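PDB 5U75: enterotoxin-like toxin X from Staphylococcus aureus, which helps Staphylococcus aureus evade innate immunity by binding sialylated neutrophil surface glycoproteins, which inhibits phagocytosis and killing by human neutrophils. Local coordinates for residues 43-46 with 50-53; 118-121 with 127-130; 130-133 with 137-140. All blocks are in the same frame, centred on the assembly; numbering follows the deposited sequence.

How the contacts relate
Contact 1 comes first along the chain. It closes a short loop just after strand 43-44 and ties that loop to helix 92-104 and strand 75-86. The chain then runs through the long strands and helix 92-104 before contact 2 joins strands 118-123 and 128-132 as a beta hairpin. Contact 3 starts where contact 2 stops, at the shared Thr-130, and closes the next short loop, 134-136. Contacts 2 and 3 follow in series along strand 128-132, touch each other, and both reach the bound sialic acid. Contact 1 lies on the opposite side of the chain's centre; its centre is about 20 Å from that of contact 2 and about 21 Å from that of contact 3.

Contact 1: residues 43-46 with 50-53; sequences KSNK and WVYS
The indole of Trp-50 lies over the backbone of Ser-44 and Asn-45. This main chain lies against one face of the ring. Ser-44 C sits 3.3 Å above the ring plane, toward the rim, and Asn-45 N is over the centre. Asn-45 CA makes a CH-pi contact, 3.8 Å from the centroid of the five-membered ring and nearly on its normal. Lys-43 C comes obliquely to the benzo end, 3.9 Å from Trp-50 CZ2, and its CB is a little farther off. Phe-101 adds an edge-to-face contact with the indole, and Ile-98 and Ile-40 also touch it.

The amide of Asn-45 is the second flat group. Its plane is only 23° from that of the indole. CG stands anti to the backbone N (chi1 -180°), which carries the amide past the ring to the main chain of Trp-50. There Asn-45 OD1 accepts the N-H of Trp-50 at 2.9 Å. The bond is fairly straight at the hydrogen, 163°, but the donor stands above the carbonyl plane. OD1 also lies 3.4 Å from Trp-50 CB. On the other branch, Asn-45 ND2 rests against Val-51 CG2 at 4.2 Å.

The side chain of Lys-43 turns away beyond CB, and its NZ forms a salt bridge with Glu-94. Val-51 touches Arg-81 and Phe-101.

Here a side-chain amide closes a short loop by holding a backbone N-H, while a tryptophan ring packs on the main chain of Ser-44 and Asn-45. The loop follows the small hairpin of strands 39-40 and 43-44. Trp-50 pins it to helix 92-104, the long helix that packs on the sheet in this beta-grasp fold.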
ATOM      1  N   LYS A  43      -5.508   8.801 -11.979  1.00 29.40           N
ATOM      2  CA  LYS A  43      -4.224   9.023 -11.344  1.00 27.04           C
ATOM      3  C   LYS A  43      -3.271   7.971 -11.811  1.00 23.92           C
ATOM      4  O   LYS A  43      -3.693   6.902 -12.216  1.00 23.74           O
ATOM      5  CB  LYS A  43      -4.360   8.963  -9.837  1.00 28.33           C
ATOM      6  CG  LYS A  43      -5.191  10.116  -9.338  1.00 31.11           C
ATOM      7  CD  LYS A  43      -5.111  10.189  -7.842  1.00 34.00           C
ATOM      8  CE  LYS A  43      -5.746  11.477  -7.320  1.00 34.06           C
ATOM      9  NZ  LYS A  43      -7.232  11.539  -7.417  1.00 33.06           N
ATOM     10  N   SER A  44      -1.984   8.269 -11.748  1.00 22.47           N
ATOM     11  CA  SER A  44      -0.987   7.312 -12.174  1.00 22.64           C
ATOM     12  C   SER A  44       0.321   7.517 -11.463  1.00 21.04           C
ATOM     13  O   SER A  44       0.593   8.602 -10.940  1.00 22.00           O
ATOM     14  CB  SER A  44      -0.772   7.406 -13.693  1.00 24.19           C
ATOM     15  OG  SER A  44      -0.306   8.684 -14.023  1.00 26.10           O
ATOM     16  N   ASN A  45       1.125   6.459 -11.457  1.00 20.88           N
ATOM     17  CA  ASN A  45       2.473   6.504 -10.945  1.00 21.23           C
ATOM     18  C   ASN A  45       3.335   7.258 -11.958  1.00 22.87           C
ATOM     19  O   ASN A  45       3.630   6.733 -13.019  1.00 27.76           O
ATOM     20  CB  ASN A  45       3.007   5.090 -10.743  1.00 20.93           C
ATOM     21  CG  ASN A  45       4.425   5.057 -10.199  1.00 20.71           C
ATOM     22  OD1 ASN A  45       4.841   5.917  -9.417  1.00 20.48           O
ATOM     23  ND2 ASN A  45       5.183   4.051 -10.622  1.00 20.65           N
ATOM     24  N   LYS A  46       3.701   8.484 -11.635  1.00 22.61           N
ATOM     25  CA  LYS A  46       4.602   9.267 -12.477  1.00 23.91           C
ATOM     26  C   LYS A  46       5.859   9.485 -11.695  1.00 22.37           C
ATOM     27  O   LYS A  46       5.782   9.737 -10.498  1.00 20.11           O
ATOM     28  CB  LYS A  46       3.974  10.612 -12.799  1.00 26.75           C
ATOM     29  CG  LYS A  46       2.740  10.499 -13.660  1.00 30.47           C
ATOM     30  CD  LYS A  46       2.080  11.855 -13.819  1.00 35.01           C
ATOM     31  CE  LYS A  46       0.687  11.704 -14.411  1.00 37.81           C
ATOM     32  NZ  LYS A  46      -0.006  13.012 -14.535  1.00 39.91           N
ATOM     33  N   TRP A  50       4.684   6.786  -6.651  1.00 16.68           N
ATOM     34  CA  TRP A  50       3.963   5.744  -5.865  1.00 16.33           C
ATOM     35  C   TRP A  50       4.927   4.686  -5.327  1.00 16.83           C
ATOM     36  O   TRP A  50       4.490   3.603  -4.911  1.00 17.78           O
ATOM     37  CB  TRP A  50       2.915   5.054  -6.723  1.00 16.33           C
ATOM     38  CG  TRP A  50       1.754   5.860  -7.190  1.00 16.71           C
ATOM     39  CD1 TRP A  50       1.519   7.200  -7.021  1.00 16.81           C
ATOM     40  CD2 TRP A  50       0.639   5.348  -7.917  1.00 16.31           C
ATOM     41  NE1 TRP A  50       0.314   7.532  -7.594  1.00 16.39           N
ATOM     42  CE2 TRP A  50      -0.237   6.424  -8.166  1.00 15.84           C
ATOM     43  CE3 TRP A  50       0.299   4.072  -8.391  1.00 15.89           C
ATOM     44  CZ2 TRP A  50      -1.452   6.259  -8.858  1.00 16.11           C
ATOM     45  CZ3 TRP A  50      -0.897   3.910  -9.086  1.00 16.95           C
ATOM     46  CH2 TRP A  50      -1.760   5.000  -9.309  1.00 16.27           C
ATOM     47  N   VAL A  51       6.230   4.965  -5.333  1.00 16.39           N
ATOM     48  CA  VAL A  51       7.240   3.982  -4.922  1.00 16.65           C
ATOM     49  C   VAL A  51       8.187   4.608  -3.891  1.00 17.29           C
ATOM     50  O   VAL A  51       8.286   4.143  -2.730  1.00 16.82           O
ATOM     51  CB  VAL A  51       8.027   3.434  -6.155  1.00 17.05           C
ATOM     52  CG1 VAL A  51       9.160   2.505  -5.732  1.00 17.67           C
ATOM     53  CG2 VAL A  51       7.108   2.733  -7.147  1.00 17.82           C
ATOM     54  N   TYR A  52       8.915   5.651  -4.302  1.00 16.73           N
ATOM     55  CA  TYR A  52       9.916   6.273  -3.430  1.00 16.85           C
ATOM     56  C   TYR A  52      10.462   7.544  -4.097  1.00 16.92           C
ATOM     57  O   TYR A  52      10.844   7.517  -5.260  1.00 15.93           O
ATOM     58  CB  TYR A  52      11.102   5.315  -3.120  1.00 17.85           C
ATOM     59  CG  TYR A  52      12.157   5.918  -2.218  1.00 18.28           C
ATOM     60  CD1 TYR A  52      13.264   6.631  -2.747  1.00 18.62           C
ATOM     61  CD2 TYR A  52      12.064   5.807  -0.847  1.00 18.56           C
ATOM     62  CE1 TYR A  52      14.212   7.200  -1.909  1.00 18.63           C
ATOM     63  CE2 TYR A  52      12.997   6.382  -0.008  1.00 18.85           C
ATOM     64  CZ  TYR A  52      14.075   7.063  -0.538  1.00 19.19           C
ATOM     65  OH  TYR A  52      14.988   7.629   0.319  1.00 20.48           O
ATOM     66  N   SER A  53      10.534   8.611  -3.326  1.00 17.17           N
ATOM     67  CA  SER A  53      11.121   9.855  -3.781  1.00 18.51           C
ATOM     68  C   SER A  53      11.685  10.634  -2.620  1.00 18.89           C
ATOM     69  O   SER A  53      11.163  10.550  -1.512  1.00 19.25           O
ATOM     70  CB  SER A  53      10.059  10.692  -4.516  1.00 18.46           C
ATOM     71  OG  SER A  53      10.641  11.890  -5.010  1.00 18.09           O
TER

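Contact 2: residues 118-121 with 127-130; sequences NIVI and GKYT. With SIA (N-acetyl-alpha-neuraminic acid), chain B.
Ile-121 and Tyr-129 form an antiparallel hydrogen-bonded pair. Ile-121 N donates to Tyr-129 O at 2.8 Å, and Tyr-129 N donates to Ile-121 O at 2.9 Å. Their side chains share one face of the hairpin, and Ile-121 CB lies at the edge of the Tyr-129 ring, near its plane. This is the tight part.

Val-120 and Thr-130 are the next pair, non-hydrogen-bonded, on the other face. CG2 of Thr-130 is anti to the backbone N and presses on the amide of Asn-118, 3.5 Å from its CG. The other branch, OG1, has chi1 -54°. That torsion sets OG1 next to the backbone N, and these two donors grip the sialic acid carboxylate: Thr-130 OG1 donates to O1A at 2.7 Å and Thr-130 N to O1B at 2.8 Å. Lys-128 O accepts the amide N5 of the sugar at 2.9 Å. Tyr-129 also meets sialic acid O8 at its ring edge.

The looser side is at Lys-128. Against strand 118-123 only its base packs, with CB 3.7 Å from Val-120 CG1. The extended chain leads away from that strand and runs past the sialic acid carboxylate on the exposed side.

Strand 128-132 is outermost in the sheet within this chain, so its outward backbone groups can serve the glycan. Strand 118-123 lies between it and strand 151-160, where Thr-155 pairs with Val-120. Ile-119 and Ile-121 pack on helix 92-104 through Ile-99.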
ATOM      1  N   ASN A 118      -1.706  -6.510   8.693  1.00 17.45           N
ATOM      2  CA  ASN A 118      -2.374  -5.286   8.300  1.00 17.34           C
ATOM      3  C   ASN A 118      -1.426  -4.198   7.890  1.00 17.58           C
ATOM      4  O   ASN A 118      -0.358  -4.024   8.479  1.00 16.55           O
ATOM      5  CB  ASN A 118      -3.220  -4.753   9.427  1.00 17.93           C
ATOM      6  CG  ASN A 118      -4.318  -5.710   9.827  1.00 19.07           C
ATOM      7  OD1 ASN A 118      -4.803  -6.497   9.007  1.00 19.87           O
ATOM      8  ND2 ASN A 118      -4.689  -5.668  11.099  1.00 20.19           N
ATOM      9  N   ILE A 119      -1.878  -3.435   6.898  1.00 16.70           N
ATOM     10  CA  ILE A 119      -1.298  -2.143   6.550  1.00 16.25           C
ATOM     11  C   ILE A 119      -2.244  -1.097   7.148  1.00 16.66           C
ATOM     12  O   ILE A 119      -3.457  -1.164   6.935  1.00 18.22           O
ATOM     13  CB  ILE A 119      -1.205  -1.991   5.023  1.00 15.60           C
ATOM     14  CG1 ILE A 119      -0.397  -3.132   4.409  1.00 16.08           C
ATOM     15  CG2 ILE A 119      -0.591  -0.644   4.650  1.00 15.56           C
ATOM     16  CD1 ILE A 119      -0.629  -3.308   2.917  1.00 17.35           C
ATOM     17  N   VAL A 120      -1.719  -0.132   7.908  1.00 15.98           N
ATOM     18  CA  VAL A 120      -2.557   0.831   8.596  1.00 15.36           C
ATOM     19  C   VAL A 120      -2.245   2.260   8.168  1.00 15.02           C
ATOM     20  O   VAL A 120      -1.127   2.718   8.318  1.00 14.85           O
ATOM     21  CB  VAL A 120      -2.434   0.701  10.134  1.00 15.06           C
ATOM     22  CG1 VAL A 120      -3.367   1.684  10.835  1.00 15.39           C
ATOM     23  CG2 VAL A 120      -2.724  -0.746  10.555  1.00 15.90           C
ATOM     24  N   ILE A 121      -3.260   2.967   7.673  1.00 15.05           N
ATOM     25  CA  ILE A 121      -3.157   4.376   7.375  1.00 14.95           C
ATOM     26  C   ILE A 121      -3.451   5.106   8.686  1.00 15.45           C
ATOM     27  O   ILE A 121      -4.560   4.979   9.217  1.00 15.34           O
ATOM     28  CB  ILE A 121      -4.175   4.813   6.288  1.00 16.00           C
ATOM     29  CG1 ILE A 121      -4.060   3.942   5.026  1.00 16.43           C
ATOM     30  CG2 ILE A 121      -3.970   6.279   5.943  1.00 16.07           C
ATOM     31  CD1 ILE A 121      -5.170   4.160   4.011  1.00 16.79           C
ATOM     32  N   GLY A 127      -6.614   8.825  14.055  1.00 20.10           N
ATOM     33  CA  GLY A 127      -7.491   7.932  13.321  1.00 19.54           C
ATOM     34  C   GLY A 127      -6.726   6.842  12.592  1.00 18.90           C
ATOM     35  O   GLY A 127      -5.507   6.938  12.370  1.00 18.70           O
ATOM     36  N   LYS A 128      -7.423   5.772  12.246  1.00 18.08           N
ATOM     37  CA  LYS A 128      -6.841   4.775  11.369  1.00 19.09           C
ATOM     38  C   LYS A 128      -7.807   4.200  10.334  1.00 17.99           C
ATOM     39  O   LYS A 128      -9.014   4.203  10.527  1.00 17.24           O
ATOM     40  CB  LYS A 128      -6.233   3.645  12.194  1.00 21.67           C
ATOM     41  CG  LYS A 128      -7.243   2.825  12.956  1.00 24.14           C
ATOM     42  CD  LYS A 128      -6.522   1.867  13.892  1.00 28.55           C
ATOM     43  CE  LYS A 128      -7.504   0.978  14.630  1.00 31.61           C
ATOM     44  NZ  LYS A 128      -6.801  -0.170  15.278  1.00 32.96           N
ATOM     45  N   TYR A 129      -7.220   3.731   9.234  1.00 16.41           N
ATOM     46  CA  TYR A 129      -7.882   2.915   8.238  1.00 15.99           C
ATOM     47  C   TYR A 129      -7.015   1.680   8.057  1.00 16.62           C
ATOM     48  O   TYR A 129      -5.849   1.780   7.649  1.00 15.91           O
ATOM     49  CB  TYR A 129      -8.054   3.652   6.898  1.00 15.09           C
ATOM     50  CG  TYR A 129      -8.735   4.987   7.005  1.00 14.59           C
ATOM     51  CD1 TYR A 129     -10.130   5.089   6.939  1.00 14.36           C
ATOM     52  CD2 TYR A 129      -7.991   6.166   7.157  1.00 14.42           C
ATOM     53  CE1 TYR A 129     -10.768   6.318   7.039  1.00 14.26           C
ATOM     54  CE2 TYR A 129      -8.614   7.407   7.231  1.00 14.71           C
ATOM     55  CZ  TYR A 129     -10.006   7.483   7.180  1.00 14.81           C
ATOM     56  OH  TYR A 129     -10.613   8.711   7.271  1.00 15.03           O
ATOM     57  N   THR A 130      -7.602   0.513   8.318  1.00 16.33           N
ATOM     58  CA  THR A 130      -6.874  -0.744   8.329  1.00 16.46           C
ATOM     59  C   THR A 130      -7.125  -1.544   7.061  1.00 16.36           C
ATOM     60  O   THR A 130      -8.270  -1.798   6.692  1.00 16.88           O
ATOM     61  CB  THR A 130      -7.249  -1.612   9.565  1.00 16.51           C
ATOM     62  OG1 THR A 130      -7.066  -0.858  10.761  1.00 17.14           O
ATOM     63  CG2 THR A 130      -6.407  -2.877   9.601  1.00 17.33           C
TER
HETATM   64  C1  SIA B   3     -10.445   0.384  10.552  1.00 20.40           C
HETATM   65  C2  SIA B   3     -11.872   0.547  11.091  1.00 20.28           C
HETATM   66  C3  SIA B   3     -11.904   1.221  12.468  1.00 19.59           C
HETATM   67  C4  SIA B   3     -11.495   2.687  12.385  1.00 18.50           C
HETATM   68  C5  SIA B   3     -12.285   3.462  11.318  1.00 18.32           C
HETATM   69  C6  SIA B   3     -12.230   2.698  10.003  1.00 18.14           C
HETATM   70  C7  SIA B   3     -13.052   3.233   8.829  1.00 18.28           C
HETATM   71  C8  SIA B   3     -13.017   2.271   7.647  1.00 17.09           C
HETATM   72  C9  SIA B   3     -13.502   2.944   6.372  1.00 16.96           C
HETATM   73  C10 SIA B   3     -12.503   5.847  10.844  1.00 19.26           C
HETATM   74  C11 SIA B   3     -11.798   7.153  10.701  1.00 18.70           C
HETATM   75  N5  SIA B   3     -11.729   4.796  11.162  1.00 17.55           N
HETATM   76  O1A SIA B   3      -9.525   0.141  11.357  1.00 20.55           O
HETATM   77  O1B SIA B   3     -10.250   0.462   9.302  1.00 18.83           O
HETATM   78  O4  SIA B   3     -11.662   3.368  13.625  1.00 18.63           O
HETATM   79  O6  SIA B   3     -12.659   1.348  10.178  1.00 19.74           O
HETATM   80  O7  SIA B   3     -14.405   3.521   9.239  1.00 17.26           O
HETATM   81  O8  SIA B   3     -11.680   1.815   7.397  1.00 17.93           O
HETATM   82  O9  SIA B   3     -13.805   1.938   5.417  1.00 16.50           O
HETATM   83  O10 SIA B   3     -13.719   5.759  10.645  1.00 19.42           O

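Contact 3: residues 130-133 with 137-140; sequences TLES and LQKN. With NDG (2-acetamido-2-deoxy-alpha-D-glucopyranose), chain C; SIA (N-acetyl-alpha-neuraminic acid), chain B; GAL (beta-D-galactopyranose), chain D; FUC (alpha-L-fucopyranose), chain E.
O6 of the bound galactose is gripped by Glu-132, Gln-138 and a water. It donates to Glu-132 OE2 at 2.5 Å and accepts from Gln-138 NE2 at 3.0 Å, with a fairly straight N-H (161°). The water is 2.8 Å from the same O6. It also accepts the backbone N-H of Glu-132, 2.8 Å from that N. Glu-132 and Gln-138 make no direct hydrogen bond across the contact. The sugar hydroxyl links them, and the water, which also lies near Gln-138 OE1, gives a second bridge.

Glu-132 extends its chain from the strand, which carries the carboxylate out to the glycan. OE2 accepts a second hydroxyl, fucose O3, at 2.6 Å. One carboxylate oxygen thus holds two sugars. The fucose also has a hydrogen bond from Lys-135 NZ.

Gln-138 bends at chi2 (101°), turning its amide back toward the strand. Its NE2 also has weak, long bonds to the O3 and O7 of the N-acetylglucosamine. Its OE1 accepts from Arg-141 NH1. Arg-141 NH2 in turn bonds Thr-130 O and the sialic acid.

Asn-140 holds the far end of the glycan. Its OD1 accepts O6 of the N-acetylglucosamine at 2.8 Å, and its ND2 donates to O5 at 2.8 Å, almost linearly (169°). The two halves of the amide thus grip one sugar. This fits the V-shaped sialyl Lewis X site of the C-terminal domain.

Beneath the polar layer, Leu-131 CD2 meets Leu-137 CD1 at 4.2 Å. Both leucines also touch Asp-96 of helix 92-104. Leu-137 N bonds Tyr-35 OH at the end of helix 23-35, and Leu-131 is backbone hydrogen-bonded to Ile-119 of the neighbouring strand 118-123.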
ATOM      1  N   THR A 130      -7.602   0.513   8.318  1.00 16.33           N
ATOM      2  CA  THR A 130      -6.874  -0.744   8.329  1.00 16.46           C
ATOM      3  C   THR A 130      -7.125  -1.544   7.061  1.00 16.36           C
ATOM      4  O   THR A 130      -8.270  -1.798   6.692  1.00 16.88           O
ATOM      5  CB  THR A 130      -7.249  -1.612   9.565  1.00 16.51           C
ATOM      6  OG1 THR A 130      -7.066  -0.858  10.761  1.00 17.14           O
ATOM      7  CG2 THR A 130      -6.407  -2.877   9.601  1.00 17.33           C
ATOM      8  N   LEU A 131      -6.038  -1.921   6.406  1.00 16.67           N
ATOM      9  CA  LEU A 131      -6.042  -2.665   5.184  1.00 16.42           C
ATOM     10  C   LEU A 131      -5.476  -4.052   5.432  1.00 16.75           C
ATOM     11  O   LEU A 131      -4.259  -4.234   5.540  1.00 15.85           O
ATOM     12  CB  LEU A 131      -5.205  -1.948   4.121  1.00 16.74           C
ATOM     13  CG  LEU A 131      -5.443  -0.442   3.979  1.00 17.30           C
ATOM     14  CD1 LEU A 131      -4.465   0.075   2.937  1.00 18.09           C
ATOM     15  CD2 LEU A 131      -6.875  -0.111   3.590  1.00 17.00           C
ATOM     16  N   GLU A 132      -6.365  -5.037   5.465  1.00 16.88           N
ATOM     17  CA  GLU A 132      -5.952  -6.423   5.661  1.00 17.57           C
ATOM     18  C   GLU A 132      -5.324  -6.973   4.384  1.00 18.40           C
ATOM     19  O   GLU A 132      -5.983  -7.036   3.341  1.00 19.42           O
ATOM     20  CB  GLU A 132      -7.154  -7.265   6.087  1.00 18.52           C
ATOM     21  CG  GLU A 132      -7.814  -6.805   7.356  1.00 19.49           C
ATOM     22  CD  GLU A 132      -8.862  -7.791   7.836  1.00 22.21           C
ATOM     23  OE1 GLU A 132      -8.446  -8.870   8.301  1.00 22.43           O
ATOM     24  OE2 GLU A 132     -10.075  -7.491   7.737  1.00 22.08           O
ATOM     25  N   SER A 133      -4.060  -7.408   4.465  1.00 17.36           N
ATOM     26  CA  SER A 133      -3.274  -7.686   3.273  1.00 17.62           C
ATOM     27  C   SER A 133      -3.621  -8.955   2.523  1.00 17.16           C
ATOM     28  O   SER A 133      -3.243  -9.112   1.389  1.00 17.18           O
ATOM     29  CB  SER A 133      -1.778  -7.698   3.597  1.00 18.44           C
ATOM     30  OG  SER A 133      -1.454  -8.798   4.437  1.00 18.20           O
ATOM     31  N   LEU A 137      -9.564  -4.956  -0.680  1.00 20.17           N
ATOM     32  CA  LEU A 137     -10.403  -4.020   0.067  1.00 19.20           C
ATOM     33  C   LEU A 137     -11.872  -4.388  -0.126  1.00 20.01           C
ATOM     34  O   LEU A 137     -12.294  -4.659  -1.257  1.00 20.78           O
ATOM     35  CB  LEU A 137     -10.194  -2.599  -0.467  1.00 19.04           C
ATOM     36  CG  LEU A 137     -10.916  -1.439   0.208  1.00 18.85           C
ATOM     37  CD1 LEU A 137     -10.381  -1.187   1.601  1.00 19.09           C
ATOM     38  CD2 LEU A 137     -10.782  -0.180  -0.653  1.00 18.75           C
ATOM     39  N   GLN A 138     -12.643  -4.341   0.950  1.00 21.01           N
ATOM     40  CA  GLN A 138     -14.080  -4.624   0.881  1.00 22.10           C
ATOM     41  C   GLN A 138     -14.774  -3.537   0.046  1.00 23.23           C
ATOM     42  O   GLN A 138     -14.469  -2.338   0.185  1.00 20.83           O
ATOM     43  CB  GLN A 138     -14.691  -4.702   2.268  1.00 22.54           C
ATOM     44  CG  GLN A 138     -14.123  -5.829   3.141  1.00 22.46           C
ATOM     45  CD  GLN A 138     -13.090  -5.336   4.163  1.00 23.02           C
ATOM     46  OE1 GLN A 138     -12.159  -4.598   3.815  1.00 21.46           O
ATOM     47  NE2 GLN A 138     -13.241  -5.753   5.418  1.00 22.18           N
ATOM     48  N   LYS A 139     -15.679  -3.962  -0.834  1.00 23.38           N
ATOM     49  CA  LYS A 139     -16.354  -3.040  -1.768  1.00 24.60           C
ATOM     50  C   LYS A 139     -17.089  -1.912  -1.059  1.00 24.31           C
ATOM     51  O   LYS A 139     -17.072  -0.783  -1.542  1.00 23.31           O
ATOM     52  CB  LYS A 139     -17.316  -3.802  -2.703  1.00 27.19           C
ATOM     53  N   ASN A 140     -17.692  -2.181   0.102  1.00 23.38           N
ATOM     54  CA  ASN A 140     -18.416  -1.143   0.852  1.00 24.11           C
ATOM     55  C   ASN A 140     -17.535  -0.005   1.434  1.00 22.97           C
ATOM     56  O   ASN A 140     -18.063   0.984   1.959  1.00 23.55           O
ATOM     57  CB  ASN A 140     -19.355  -1.750   1.928  1.00 27.25           C
ATOM     58  CG  ASN A 140     -18.620  -2.323   3.147  1.00 30.60           C
ATOM     59  OD1 ASN A 140     -17.428  -2.104   3.342  1.00 31.71           O
ATOM     60  ND2 ASN A 140     -19.362  -3.044   3.998  1.00 32.35           N
TER
HETATM   61  C1  NDG C   1     -18.188  -5.484   6.295  1.00 34.18           C
HETATM   62  C2  NDG C   1     -16.889  -6.242   6.525  1.00 34.68           C
HETATM   63  C3  NDG C   1     -16.219  -5.745   7.807  1.00 31.45           C
HETATM   64  C4  NDG C   1     -15.936  -4.252   7.621  1.00 28.96           C
HETATM   65  C5  NDG C   1     -17.240  -3.501   7.298  1.00 29.84           C
HETATM   66  C6  NDG C   1     -16.981  -2.040   6.961  1.00 29.79           C
HETATM   67  C7  NDG C   1     -16.431  -8.542   5.784  1.00 38.85           C
HETATM   68  C8  NDG C   1     -16.804  -9.990   5.951  1.00 40.03           C
HETATM   69  O5  NDG C   1     -17.882  -4.092   6.161  1.00 32.25           O
HETATM   70  O3  NDG C   1     -15.009  -6.482   8.049  1.00 31.43           O
HETATM   71  O4  NDG C   1     -15.378  -3.695   8.808  1.00 26.11           O
HETATM   72  O6  NDG C   1     -16.162  -2.028   5.787  1.00 29.54           O
HETATM   73  O7  NDG C   1     -15.548  -8.206   5.004  1.00 39.14           O
HETATM   74  N2  NDG C   1     -17.119  -7.682   6.540  1.00 37.18           N
HETATM   75  O1  NDG C   1     -19.057  -5.644   7.416  1.00 38.22           O
HETATM   76  C1  SIA B   3     -10.445   0.384  10.552  1.00 20.40           C
HETATM   77  C2  SIA B   3     -11.872   0.547  11.091  1.00 20.28           C
HETATM   78  C3  SIA B   3     -11.904   1.221  12.468  1.00 19.59           C
HETATM   79  C4  SIA B   3     -11.495   2.687  12.385  1.00 18.50           C
HETATM   80  C5  SIA B   3     -12.285   3.462  11.318  1.00 18.32           C
HETATM   81  C6  SIA B   3     -12.230   2.698  10.003  1.00 18.14           C
HETATM   82  C7  SIA B   3     -13.052   3.233   8.829  1.00 18.28           C
HETATM   83  C8  SIA B   3     -13.017   2.271   7.647  1.00 17.09           C
HETATM   84  C9  SIA B   3     -13.502   2.944   6.372  1.00 16.96           C
HETATM   85  C10 SIA B   3     -12.503   5.847  10.844  1.00 19.26           C
HETATM   86  C11 SIA B   3     -11.798   7.153  10.701  1.00 18.70           C
HETATM   87  N5  SIA B   3     -11.729   4.796  11.162  1.00 17.55           N
HETATM   88  O1A SIA B   3      -9.525   0.141  11.357  1.00 20.55           O
HETATM   89  O1B SIA B   3     -10.250   0.462   9.302  1.00 18.83           O
HETATM   90  O4  SIA B   3     -11.662   3.368  13.625  1.00 18.63           O
HETATM   91  O6  SIA B   3     -12.659   1.348  10.178  1.00 19.74           O
HETATM   92  O7  SIA B   3     -14.405   3.521   9.239  1.00 17.26           O
HETATM   93  O8  SIA B   3     -11.680   1.815   7.397  1.00 17.93           O
HETATM   94  O9  SIA B   3     -13.805   1.938   5.417  1.00 16.50           O
HETATM   95  O10 SIA B   3     -13.719   5.759  10.645  1.00 19.42           O
HETATM   96  C1  GAL D   2     -14.153  -2.989   8.642  1.00 23.65           C
HETATM   97  C2  GAL D   2     -13.970  -2.155   9.898  1.00 22.83           C
HETATM   98  C3  GAL D   2     -12.600  -1.475   9.901  1.00 21.42           C
HETATM   99  C4  GAL D   2     -11.517  -2.540   9.697  1.00 21.77           C
HETATM  100  C5  GAL D   2     -11.766  -3.355   8.436  1.00 21.68           C
HETATM  101  C6  GAL D   2     -10.693  -4.421   8.273  1.00 20.67           C
HETATM  102  O2  GAL D   2     -15.008  -1.185  10.014  1.00 21.57           O
HETATM  103  O3  GAL D   2     -12.439  -0.765  11.142  1.00 20.52           O
HETATM  104  O4  GAL D   2     -11.486  -3.366  10.856  1.00 22.03           O
HETATM  105  O5  GAL D   2     -13.076  -3.933   8.466  1.00 23.79           O
HETATM  106  O6  GAL D   2     -10.869  -5.191   7.082  1.00 19.60           O
HETATM  107  C1  FUC E   4     -15.098  -7.510   9.049  1.00 30.22           C
HETATM  108  C2  FUC E   4     -13.803  -8.318   9.084  1.00 30.23           C
HETATM  109  C3  FUC E   4     -12.664  -7.491   9.663  1.00 30.16           C
HETATM  110  C4  FUC E   4     -13.042  -6.968  11.034  1.00 31.25           C
HETATM  111  C5  FUC E   4     -14.320  -6.148  10.905  1.00 29.59           C
HETATM  112  C6  FUC E   4     -14.797  -5.586  12.232  1.00 29.11           C
HETATM  113  O2  FUC E   4     -13.429  -8.717   7.769  1.00 32.86           O
HETATM  114  O3  FUC E   4     -11.479  -8.293   9.712  1.00 29.80           O
HETATM  115  O4  FUC E   4     -13.218  -8.080  11.922  1.00 32.96           O
HETATM  116  O5  FUC E   4     -15.367  -6.926  10.323  1.00 28.47           O
HETATM  117  O   HOH W   1      -9.127  -4.590   5.019  1.00 19.16           O